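Side-chain contacts in putative fumarylacetoacetate hydrolase family protein (Yersinia pestis, PDB 3S52), which has no established function but is a two-subunit member of the fumarylacetoacetate hydrolase family, with a mixed beta sheet and a smaller antiparallel one in each subunit: residues A77-T82 with S134-V139; D144-D149 with T169-L174; G113-K116 with P120-K123; R8-A13 with N212-N217. One frame throughout, in Å; residues are numbered along the deposited sequence.

Contact 1 of 4, residues A77-T82 with S134-V139; sequences AVLIGT and SGFIPV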
loop_
_atom_site.group_PDB
_atom_site.type_symbol
_atom_site.label_atom_id
_atom_site.label_comp_id
_atom_site.label_asym_id
_atom_site.label_seq_id
_atom_site.Cartn_x
_atom_site.Cartn_y
_atom_site.Cartn_z
ATOM N N ALA A 77 14.905 5.136 -7.641
ATOM C CA ALA A 77 14.390 4.883 -6.289
ATOM C C ALA A 77 15.209 5.691 -5.280
ATOM O O ALA A 77 16.426 5.774 -5.395
ATOM C CB ALA A 77 14.473 3.386 -5.948
ATOM N N VAL A 78 14.535 6.271 -4.296
ATOM C CA VAL A 78 15.175 7.104 -3.291
ATOM C C VAL A 78 14.946 6.451 -1.933
ATOM O O VAL A 78 13.818 6.098 -1.595
ATOM C CB VAL A 78 14.549 8.506 -3.284
ATOM C CG1 VAL A 78 15.215 9.397 -2.263
ATOM C CG2 VAL A 78 14.603 9.114 -4.682
ATOM N N LEU A 79 16.020 6.268 -1.176
ATOM C CA LEU A 79 15.943 5.673 0.155
ATOM C C LEU A 79 15.872 6.771 1.206
ATOM O O LEU A 79 16.729 7.662 1.253
ATOM C CB LEU A 79 17.171 4.780 0.404
ATOM C CG LEU A 79 17.316 4.048 1.751
ATOM C CD1 LEU A 79 16.167 3.099 2.016
ATOM C CD2 LEU A 79 18.640 3.296 1.820
ATOM N N ILE A 80 14.848 6.706 2.051
ATOM C CA ILE A 80 14.692 7.663 3.127
ATOM C C ILE A 80 15.478 7.187 4.357
ATOM O O ILE A 80 15.323 6.048 4.789
ATOM C CB ILE A 80 13.206 7.859 3.517
ATOM C CG1 ILE A 80 12.341 8.196 2.290
ATOM C CG2 ILE A 80 13.087 8.930 4.594
ATOM C CD1 ILE A 80 12.792 9.434 1.535
ATOM N N GLY A 81 16.330 8.050 4.905
ATOM C CA GLY A 81 17.121 7.693 6.079
ATOM C C GLY A 81 16.659 8.320 7.385
ATOM O O GLY A 81 17.149 7.963 8.458
ATOM N N THR A 82 15.726 9.267 7.295
ATOM C CA THR A 82 15.211 9.973 8.466
ATOM C C THR A 82 13.717 10.148 8.280
ATOM O O THR A 82 13.288 10.543 7.209
ATOM C CB THR A 82 15.837 11.385 8.562
ATOM O OG1 THR A 82 17.269 11.288 8.563
ATOM C CG2 THR A 82 15.369 12.114 9.817
ATOM N N SER A 134 17.515 -2.418 -6.974
ATOM C CA SER A 134 18.963 -2.508 -6.823
ATOM C C SER A 134 19.410 -2.174 -5.395
ATOM O O SER A 134 18.603 -1.807 -4.538
ATOM C CB SER A 134 19.643 -1.505 -7.775
ATOM O OG SER A 134 19.403 -0.151 -7.357
ATOM N N GLY A 135 20.714 -2.272 -5.169
ATOM C CA GLY A 135 21.323 -1.741 -3.969
ATOM C C GLY A 135 21.331 -0.226 -4.087
ATOM O O GLY A 135 21.110 0.316 -5.169
ATOM N N PHE A 136 21.594 0.452 -2.979
ATOM C CA PHE A 136 21.630 1.905 -2.961
ATOM C C PHE A 136 23.038 2.489 -2.991
ATOM O O PHE A 136 23.969 1.946 -2.378
ATOM C CB PHE A 136 20.825 2.450 -1.773
ATOM C CG PHE A 136 19.357 2.197 -1.902
ATOM C CD1 PHE A 136 18.549 3.077 -2.609
ATOM C CD2 PHE A 136 18.798 1.040 -1.389
ATOM C CE1 PHE A 136 17.193 2.819 -2.759
ATOM C CE2 PHE A 136 17.446 0.780 -1.534
ATOM C CZ PHE A 136 16.646 1.679 -2.229
ATOM N N ILE A 137 23.162 3.586 -3.735
ATOM C CA ILE A 137 24.381 4.379 -3.851
ATOM C C ILE A 137 24.373 5.549 -2.870
ATOM O O ILE A 137 23.372 6.235 -2.748
ATOM C CB ILE A 137 24.498 4.947 -5.263
ATOM C CG1 ILE A 137 24.513 3.800 -6.282
ATOM C CG2 ILE A 137 25.739 5.826 -5.396
ATOM C CD1 ILE A 137 24.169 4.239 -7.685
ATOM N N PRO A 138 25.499 5.793 -2.171
ATOM C CA PRO A 138 25.476 6.880 -1.185
ATOM C C PRO A 138 25.147 8.219 -1.820
ATOM O O PRO A 138 25.545 8.504 -2.951
ATOM C CB PRO A 138 26.904 6.881 -0.629
ATOM C CG PRO A 138 27.392 5.470 -0.856
ATOM C CD PRO A 138 26.786 5.075 -2.174
ATOM N N VAL A 139 24.416 9.044 -1.090
ATOM C CA VAL A 139 24.165 10.411 -1.528
ATOM C C VAL A 139 25.461 11.108 -1.974
ATOM O O VAL A 139 25.486 11.794 -3.001
ATOM C CB VAL A 139 23.506 11.219 -0.415
ATOM C CG1 VAL A 139 23.479 12.703 -0.771
ATOM C CG2 VAL A 139 22.115 10.704 -0.168
#
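L79 lies over one face of the F136 ring, and this pair makes most of a buried side-chain contact between two strands of the large mixed beta sheet. The two strands involved, 70-80 and 131-138, are not neighbours in that sheet: each pairs antiparallel with strand 96-107, which lies between them. Side chains therefore do the bridging, with the nearest CA atoms, those of L79 and F136, 7.5 Å apart.

The tight part is a CH-pi contact. L79 CB sits 3.9 Å from the centroid of the F136 ring and 19° off its normal, displaced toward the CD1-CE1 side. With L79 CG anti to the backbone N (chi1 180°), the branch carries on over the same ring, and L79 CD2 comes down 3.9 Å from F136 CG and CD2. The two side chains cross at about a right angle, so the leucine lies across the phenyl group instead of running along it. F136 also touches I189 of the adjoining strand 189-191 and Y5 near the N terminus, while L79 packs on F17.

Toward A77 the fit is slacker. The A77 methyl CB stands 4.2 Å from F136 CE1, a light apolar touch, and A77 itself leans on I189 and L191. Past L79 the segments part altogether: G81 and T82 run out of the strand into a loop, and in the other segment P138 and V139 are solvent-exposed. Back at the ring, its edge meets a backbone carbonyl near the ring plane, F136 CE1 lying 4.0 Å from A77 O.

Contact 2 of 4, residues D144-D149 with T169-L174; sequences DAQQAD and TPIIPL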
loop_
_atom_site.group_PDB
_atom_site.type_symbol
_atom_site.label_atom_id
_atom_site.label_comp_id
_atom_site.label_asym_id
_atom_site.label_seq_id
_atom_site.Cartn_x
_atom_site.Cartn_y
_atom_site.Cartn_z
ATOM N N ASP A 144 24.048 14.797 -8.900
ATOM C CA ASP A 144 22.770 15.480 -8.947
ATOM C C ASP A 144 21.701 14.467 -9.312
ATOM O O ASP A 144 21.669 13.945 -10.425
ATOM C CB ASP A 144 22.821 16.592 -9.995
ATOM C CG ASP A 144 21.527 17.393 -10.072
ATOM O OD1 ASP A 144 20.519 16.992 -9.452
ATOM O OD2 ASP A 144 21.521 18.428 -10.778
ATOM N N ALA A 145 20.816 14.204 -8.355
ATOM C CA ALA A 145 19.748 13.212 -8.485
ATOM C C ALA A 145 18.770 13.540 -9.608
ATOM O O ALA A 145 18.260 12.648 -10.282
ATOM C CB ALA A 145 19.011 13.052 -7.164
ATOM N N GLN A 146 18.536 14.836 -9.788
ATOM C CA GLN A 146 17.618 15.351 -10.791
ATOM C C GLN A 146 18.232 15.378 -12.188
ATOM O O GLN A 146 17.672 15.971 -13.105
ATOM C CB GLN A 146 17.154 16.755 -10.394
ATOM C CG GLN A 146 15.734 17.096 -10.812
ATOM C CD GLN A 146 14.702 16.178 -10.192
ATOM O OE1 GLN A 146 14.474 16.204 -8.986
ATOM N NE2 GLN A 146 14.067 15.364 -11.021
ATOM N N GLN A 147 19.382 14.733 -12.347
ATOM C CA GLN A 147 20.052 14.682 -13.641
ATOM C C GLN A 147 20.551 13.277 -13.947
ATOM O O GLN A 147 21.353 13.068 -14.852
ATOM C CB GLN A 147 21.207 15.678 -13.687
ATOM C CG GLN A 147 20.772 17.093 -14.002
ATOM C CD GLN A 147 21.829 17.872 -14.747
ATOM O OE1 GLN A 147 21.824 17.927 -15.976
ATOM N NE2 GLN A 147 22.747 18.478 -14.008
ATOM N N ALA A 148 20.063 12.314 -13.177
ATOM C CA ALA A 148 20.438 10.908 -13.353
ATOM C C ALA A 148 19.850 10.222 -14.596
ATOM O O ALA A 148 18.693 10.434 -14.947
ATOM C CB ALA A 148 20.092 10.114 -12.102
ATOM N N ASP A 149 20.666 9.387 -15.238
ATOM C CA ASP A 149 20.270 8.619 -16.402
ATOM C C ASP A 149 19.779 7.220 -16.022
ATOM O O ASP A 149 20.346 6.565 -15.158
ATOM C CB ASP A 149 21.425 8.527 -17.398
ATOM C CG ASP A 149 21.730 9.869 -18.050
ATOM O OD1 ASP A 149 20.964 10.296 -18.960
ATOM O OD2 ASP A 149 22.743 10.491 -17.650
ATOM N N THR A 169 7.133 16.455 -11.556
ATOM C CA THR A 169 7.332 16.922 -10.190
ATOM C C THR A 169 8.692 16.406 -9.718
ATOM O O THR A 169 8.888 15.202 -9.620
ATOM C CB THR A 169 6.214 16.421 -9.239
ATOM O OG1 THR A 169 4.926 16.683 -9.817
ATOM C CG2 THR A 169 6.310 17.118 -7.864
ATOM N N PRO A 170 9.650 17.319 -9.465
ATOM C CA PRO A 170 11.015 16.959 -9.070
ATOM C C PRO A 170 11.032 16.219 -7.737
ATOM O O PRO A 170 10.058 16.300 -6.986
ATOM C CB PRO A 170 11.700 18.321 -8.925
ATOM C CG PRO A 170 10.901 19.225 -9.773
ATOM C CD PRO A 170 9.493 18.779 -9.547
ATOM N N ILE A 171 12.127 15.512 -7.459
ATOM C CA ILE A 171 12.240 14.630 -6.293
ATOM C C ILE A 171 11.861 15.255 -4.952
ATOM O O ILE A 171 11.059 14.704 -4.195
ATOM C CB ILE A 171 13.678 14.075 -6.173
ATOM C CG1 ILE A 171 13.986 13.121 -7.337
ATOM C CG2 ILE A 171 13.884 13.396 -4.834
ATOM C CD1 ILE A 171 15.472 12.829 -7.484
ATOM N N ILE A 172 12.459 16.395 -4.640
ATOM C CA ILE A 172 12.238 17.003 -3.331
ATOM C C ILE A 172 10.788 17.454 -3.067
ATOM O O ILE A 172 10.168 16.996 -2.114
ATOM C CB ILE A 172 13.273 18.111 -3.052
ATOM C CG1 ILE A 172 14.621 17.452 -2.732
ATOM C CG2 ILE A 172 12.833 18.986 -1.896
ATOM C CD1 ILE A 172 15.806 18.272 -3.162
ATOM N N PRO A 173 10.237 18.336 -3.917
ATOM C CA PRO A 173 8.815 18.654 -3.737
ATOM C C PRO A 173 7.904 17.420 -3.792
ATOM O O PRO A 173 6.846 17.407 -3.154
ATOM C CB PRO A 173 8.497 19.597 -4.910
ATOM C CG PRO A 173 9.692 19.477 -5.873
ATOM C CD PRO A 173 10.866 19.118 -5.001
ATOM N N LEU A 174 8.286 16.399 -4.549
ATOM C CA LEU A 174 7.448 15.199 -4.617
ATOM C C LEU A 174 7.399 14.531 -3.240
ATOM O O LEU A 174 6.329 14.207 -2.705
ATOM C CB LEU A 174 7.985 14.208 -5.663
ATOM C CG LEU A 174 7.234 12.872 -5.799
ATOM C CD1 LEU A 174 5.844 13.064 -6.357
ATOM C CD2 LEU A 174 8.029 11.912 -6.691
HETATM O O HOH W 1 14.474 17.605 -6.483
#
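Q146 reaches across to the backbone of I171 at the N terminus of helix 171-181, where P170 holds the N-cap position. This joins the loop that follows helix 139-142 to the first turn of that helix.

Polar contacts first. I171 N donates to Q146 OE1 at 2.9 Å, with a nearly straight N-H...O angle of 163°; the donor is tilted 19° from the amide carbonyl plane. The Q146 chain is bent at chi2 (61°), which swings the amide toward the helix start. The other end of that amide is held too, since NE2 bonds to T164 O, and the two bonds together should fix which way round the group sits. Lying at a helix N terminus, OE1 is probably polarised further by the backbone N-H groups there. Behind it, D144 OD1 accepts from Q146 N at 2.9 Å in an Asx turn, which shapes the loop that presents the glutamine.

The apolar contact lies beside this bond. I171 CG1 is anti to its carbonyl carbon and CD1 extends from it, to within 3.6 Å of A145 CB. Separately, P170 CB packs against the amide oxygen, 3.5 Å from Q146 OE1.

Water completes the set. A single molecule donates to Q146 OE1 at 2.9 Å and accepts from the next helix amide, I172 N, at 3.0 Å.

Contact 3 of 4, residues G113-K116 with P120-K123; sequences GFKK and PWEK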
loop_
_atom_site.group_PDB
_atom_site.type_symbol
_atom_site.label_atom_id
_atom_site.label_comp_id
_atom_site.label_asym_id
_atom_site.label_seq_id
_atom_site.Cartn_x
_atom_site.Cartn_y
_atom_site.Cartn_z
ATOM N N GLY A 113 -8.154 -1.833 -16.684
ATOM C CA GLY A 113 -9.511 -2.099 -16.228
ATOM C C GLY A 113 -9.854 -1.337 -14.951
ATOM O O GLY A 113 -10.947 -0.786 -14.829
ATOM N N PHE A 114 -8.923 -1.317 -13.994
ATOM C CA PHE A 114 -9.109 -0.576 -12.744
ATOM C C PHE A 114 -9.381 0.908 -13.009
ATOM O O PHE A 114 -10.285 1.490 -12.408
ATOM C CB PHE A 114 -7.907 -0.779 -11.778
ATOM C CG PHE A 114 -7.721 -2.206 -11.357
ATOM C CD1 PHE A 114 -8.809 -3.065 -11.329
ATOM C CD2 PHE A 114 -6.467 -2.710 -11.050
ATOM C CE1 PHE A 114 -8.659 -4.387 -10.966
ATOM C CE2 PHE A 114 -6.308 -4.038 -10.691
ATOM C CZ PHE A 114 -7.409 -4.879 -10.653
ATOM N N LYS A 115 -8.609 1.507 -13.917
ATOM C CA LYS A 115 -8.796 2.917 -14.279
ATOM C C LYS A 115 -10.193 3.196 -14.829
ATOM O O LYS A 115 -10.848 4.156 -14.426
ATOM C CB LYS A 115 -7.753 3.381 -15.305
ATOM C CG LYS A 115 -6.326 3.491 -14.788
ATOM C CD LYS A 115 -5.452 4.130 -15.863
ATOM C CE LYS A 115 -3.979 3.963 -15.567
ATOM N NZ LYS A 115 -3.150 4.456 -16.708
ATOM N N LYS A 116 -10.653 2.357 -15.750
ATOM C CA LYS A 116 -11.966 2.561 -16.344
ATOM C C LYS A 116 -13.099 2.348 -15.341
ATOM O O LYS A 116 -14.171 2.933 -15.474
ATOM C CB LYS A 116 -12.145 1.662 -17.563
ATOM C CG LYS A 116 -11.141 1.940 -18.659
ATOM C CD LYS A 116 -11.403 1.076 -19.872
ATOM C CE LYS A 116 -10.299 1.224 -20.900
ATOM N NZ LYS A 116 -10.740 0.722 -22.231
ATOM N N PRO A 120 -9.293 0.557 -7.097
ATOM C CA PRO A 120 -7.928 0.716 -6.582
ATOM C C PRO A 120 -6.927 -0.086 -7.414
ATOM O O PRO A 120 -7.300 -1.050 -8.082
ATOM C CB PRO A 120 -8.022 0.171 -5.153
ATOM C CG PRO A 120 -9.224 -0.694 -5.153
ATOM C CD PRO A 120 -10.183 -0.065 -6.104
ATOM N N TRP A 121 -5.667 0.330 -7.399
ATOM C CA TRP A 121 -4.691 -0.251 -8.310
ATOM C C TRP A 121 -3.887 -1.410 -7.720
ATOM O O TRP A 121 -3.093 -2.028 -8.436
ATOM C CB TRP A 121 -3.710 0.822 -8.775
ATOM C CG TRP A 121 -4.247 1.871 -9.693
ATOM C CD1 TRP A 121 -5.556 2.081 -10.066
ATOM C CD2 TRP A 121 -3.470 2.869 -10.362
ATOM N NE1 TRP A 121 -5.623 3.151 -10.934
ATOM C CE2 TRP A 121 -4.360 3.653 -11.124
ATOM C CE3 TRP A 121 -2.102 3.188 -10.367
ATOM C CZ2 TRP A 121 -3.925 4.730 -11.899
ATOM C CZ3 TRP A 121 -1.669 4.256 -11.141
ATOM C CH2 TRP A 121 -2.580 5.020 -11.888
ATOM N N GLU A 122 -4.076 -1.693 -6.429
ATOM C CA GLU A 122 -3.196 -2.623 -5.704
ATOM C C GLU A 122 -2.966 -3.970 -6.389
ATOM O O GLU A 122 -1.850 -4.492 -6.394
ATOM C CB GLU A 122 -3.701 -2.871 -4.274
ATOM C CG GLU A 122 -3.251 -1.811 -3.261
ATOM C CD GLU A 122 -4.159 -0.586 -3.238
ATOM O OE1 GLU A 122 -4.911 -0.366 -4.224
ATOM O OE2 GLU A 122 -4.134 0.135 -2.217
ATOM N N LYS A 123 -4.022 -4.563 -6.932
ATOM C CA LYS A 123 -3.841 -5.857 -7.572
ATOM C C LYS A 123 -2.893 -5.751 -8.761
ATOM O O LYS A 123 -2.181 -6.709 -9.071
ATOM C CB LYS A 123 -5.181 -6.489 -8.001
ATOM C CG LYS A 123 -6.065 -6.960 -6.853
ATOM C CD LYS A 123 -7.257 -7.820 -7.351
ATOM C CE LYS A 123 -8.495 -7.000 -7.596
ATOM N NZ LYS A 123 -9.672 -7.877 -7.899
#
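F114 turns one face of its ring to the backbone carbonyl of P120, whose O lies over that face, displaced toward the CG-CD2 side, 3.5 Å from F114 CG. F114 CG is anti to its own carbonyl carbon (chi1 -62°), which sends the ring off the helix toward the segment 120-123. The far end of the ring meets K123, and these two side chains cross at about a right angle. K123 CB is 3.8 Å from both F114 CE2 and CZ, and the lysine chain, kinked at chi3 (-93°), keeps CE near as well, 3.9 Å from F114 CZ.

This is a helix-loop-helix connection: helix 108-117 ends, a short loop follows, and helix 122-125 starts, so that residues only a few positions apart pack side against side. It lies at the subunit interface. K123 NZ bonds to Y177 OH and P44 O of the second subunit, and W121 NE1 makes a weak bond to G118 O of that same subunit.

W121 leaves its backbone pointing away from helix 108-117, but the indole swings back over it. Next to F114 its CD1 is 4.1 Å from F114 CB. Farther along, the extended K115 chain runs obliquely to the indole: K115 CG lies 3.9 Å from W121 NE1, and K115 CE 3.7 Å from W121 CZ2, the aliphatic part of the lysine doing all the touching.

Contact 4 of 4, residues R8-A13 with N212-N217; sequences RDWQGA and NGKTVN. With SO4 (sulfate ion), chain F.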
loop_
_atom_site.group_PDB
_atom_site.type_symbol
_atom_site.label_atom_id
_atom_site.label_comp_id
_atom_site.label_asym_id
_atom_site.label_seq_id
_atom_site.Cartn_x
_atom_site.Cartn_y
_atom_site.Cartn_z
ATOM N N ARG A 8 20.090 -3.197 0.548
ATOM C CA ARG A 8 21.491 -3.496 0.322
ATOM C C ARG A 8 22.204 -2.326 -0.340
ATOM O O ARG A 8 21.577 -1.529 -1.034
ATOM C CB ARG A 8 21.625 -4.764 -0.528
ATOM C CG ARG A 8 21.271 -6.030 0.256
ATOM C CD ARG A 8 21.466 -7.297 -0.557
ATOM N NE ARG A 8 20.974 -8.462 0.179
ATOM C CZ ARG A 8 21.605 -9.008 1.214
ATOM N NH1 ARG A 8 22.760 -8.502 1.635
ATOM N NH2 ARG A 8 21.083 -10.057 1.837
ATOM N N ASP A 9 23.516 -2.210 -0.141
ATOM C CA ASP A 9 24.241 -1.221 -0.934
ATOM C C ASP A 9 24.594 -1.768 -2.322
ATOM O O ASP A 9 24.303 -2.930 -2.631
ATOM C CB ASP A 9 25.451 -0.611 -0.184
ATOM C CG ASP A 9 26.572 -1.617 0.088
ATOM O OD1 ASP A 9 26.562 -2.713 -0.503
ATOM O OD2 ASP A 9 27.491 -1.285 0.883
ATOM N N TRP A 10 25.199 -0.937 -3.169
ATOM C CA TRP A 10 25.499 -1.376 -4.530
ATOM C C TRP A 10 26.350 -2.644 -4.531
ATOM O O TRP A 10 26.198 -3.503 -5.394
ATOM C CB TRP A 10 26.188 -0.278 -5.363
ATOM C CG TRP A 10 26.083 -0.577 -6.839
ATOM C CD1 TRP A 10 27.020 -1.183 -7.634
ATOM C CD2 TRP A 10 24.953 -0.315 -7.672
ATOM N NE1 TRP A 10 26.536 -1.301 -8.917
ATOM C CE2 TRP A 10 25.267 -0.779 -8.961
ATOM C CE3 TRP A 10 23.700 0.269 -7.451
ATOM C CZ2 TRP A 10 24.369 -0.680 -10.025
ATOM C CZ3 TRP A 10 22.824 0.374 -8.496
ATOM C CH2 TRP A 10 23.161 -0.094 -9.773
ATOM N N GLN A 11 27.246 -2.753 -3.557
ATOM C CA GLN A 11 28.138 -3.899 -3.464
ATOM C C GLN A 11 27.460 -5.164 -2.962
ATOM O O GLN A 11 28.046 -6.245 -3.023
ATOM C CB GLN A 11 29.319 -3.581 -2.548
ATOM C CG GLN A 11 30.358 -2.692 -3.178
ATOM C CD GLN A 11 29.818 -1.326 -3.519
ATOM O OE1 GLN A 11 29.287 -0.621 -2.658
ATOM N NE2 GLN A 11 29.946 -0.942 -4.781
ATOM N N GLY A 12 26.246 -5.034 -2.437
ATOM C CA GLY A 12 25.534 -6.195 -1.931
ATOM C C GLY A 12 25.537 -6.298 -0.421
ATOM O O GLY A 12 24.969 -7.227 0.141
ATOM N N ALA A 13 26.168 -5.337 0.246
ATOM C CA ALA A 13 26.199 -5.342 1.701
ATOM C C ALA A 13 24.829 -5.010 2.277
ATOM O O ALA A 13 24.174 -4.065 1.848
ATOM C CB ALA A 13 27.243 -4.344 2.223
ATOM N N ASN A 212 22.936 5.840 -14.138
ATOM C CA ASN A 212 24.133 6.526 -14.568
ATOM C C ASN A 212 25.095 5.500 -15.140
ATOM O O ASN A 212 24.695 4.677 -15.959
ATOM C CB ASN A 212 24.732 7.318 -13.422
ATOM C CG ASN A 212 23.858 8.501 -13.041
ATOM O OD1 ASN A 212 23.221 9.116 -13.907
ATOM N ND2 ASN A 212 23.812 8.817 -11.754
ATOM N N GLY A 213 26.344 5.523 -14.694
ATOM C CA GLY A 213 27.332 4.611 -15.238
ATOM C C GLY A 213 27.389 3.236 -14.579
ATOM O O GLY A 213 28.399 2.535 -14.695
ATOM N N LYS A 214 26.322 2.835 -13.891
ATOM C CA LYS A 214 26.404 1.615 -13.099
ATOM C C LYS A 214 25.366 0.598 -13.535
ATOM O O LYS A 214 24.214 0.952 -13.775
ATOM C CB LYS A 214 26.287 1.937 -11.614
ATOM C CG LYS A 214 27.345 2.927 -11.159
ATOM C CD LYS A 214 27.175 3.296 -9.707
ATOM C CE LYS A 214 27.501 2.117 -8.809
ATOM N NZ LYS A 214 28.864 1.602 -9.051
ATOM N N THR A 215 25.781 -0.663 -13.616
ATOM C CA THR A 215 24.979 -1.699 -14.265
ATOM C C THR A 215 24.550 -2.865 -13.364
ATOM O O THR A 215 25.333 -3.347 -12.549
ATOM C CB THR A 215 25.755 -2.265 -15.465
ATOM O OG1 THR A 215 26.050 -1.198 -16.372
ATOM C CG2 THR A 215 24.950 -3.331 -16.184
ATOM N N VAL A 216 23.299 -3.303 -13.507
ATOM C CA VAL A 216 22.859 -4.581 -12.946
ATOM C C VAL A 216 22.234 -5.409 -14.060
ATOM O O VAL A 216 21.575 -4.869 -14.953
ATOM C CB VAL A 216 21.802 -4.421 -11.820
ATOM C CG1 VAL A 216 22.442 -4.002 -10.501
ATOM C CG2 VAL A 216 20.725 -3.439 -12.228
ATOM N N ASN A 217 22.435 -6.721 -13.992
ATOM C CA ASN A 217 21.885 -7.646 -14.970
ATOM C C ASN A 217 21.038 -8.722 -14.321
ATOM O O ASN A 217 21.325 -9.191 -13.216
ATOM C CB ASN A 217 22.998 -8.321 -15.756
ATOM C CG ASN A 217 23.880 -7.338 -16.445
ATOM O OD1 ASN A 217 23.616 -6.937 -17.575
ATOM N ND2 ASN A 217 24.946 -6.929 -15.766
HETATM S S SO4 F . 29.270 -1.193 -11.603
HETATM O O1 SO4 F . 29.714 -1.353 -12.987
HETATM O O2 SO4 F . 30.177 -1.894 -10.697
HETATM O O3 SO4 F . 29.270 0.233 -11.286
HETATM O O4 SO4 F . 27.935 -1.765 -11.459
HETATM O O HOH W 2 29.785 0.880 -6.625
#
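The W10 indole carries K214 on one face and meets a sulfate oxygen, O4, at its edge near the ring plane. K214 CE is 3.4 Å from the centroid of the five-membered ring and almost on its normal, a CH-pi contact. K214 NZ follows in cation-pi geometry, 3.9 Å from the same centroid and 26° off the normal. The lysine chain is bent at both chi3 (69°) and chi4 (56°), which folds its end over the ring.

The contact joins the type I beta turn D9-G12, near the N terminus, to strand 214-219, within this chain an outer strand of the four-stranded antiparallel sheet. On the benzo side, W10 CZ2 packs 3.9 Å from V216 CG1; elsewhere the indole touches S134 and I137 of strand 131-138.

The sulfate, probably from the crystallisation liquor, is gripped from both segments. W10 NE1 donates to O4 at 2.9 Å, T215 N to the same O4 at 3.2 Å, and K214 NZ to O3 at 2.7 Å, so the ammonium charge is probably felt by both ring and anion. A water then links the segments again, accepting from K214 NZ at 2.7 Å and from Q11 NE2 at 2.6 Å.

From the N terminus, the turn in 8-13 comes first and waits almost the whole chain for 212-217, so contact 4 closes the longest loop and encloses the other three. Inside it, 77-82 and 134-139 close contact 1 across the mixed sheet, and contact 3 is nested in that loop, about 29 Å away between centres, on the opposite side of the chain's centre at the subunit interface. Contact 2 follows in series and ties the loop before strand 149-154 to helix 171-181. Contacts 1 and 4 touch through F136 N and R8 O, while D149 O and N212 N join contacts 2 and 4; no two loops cross.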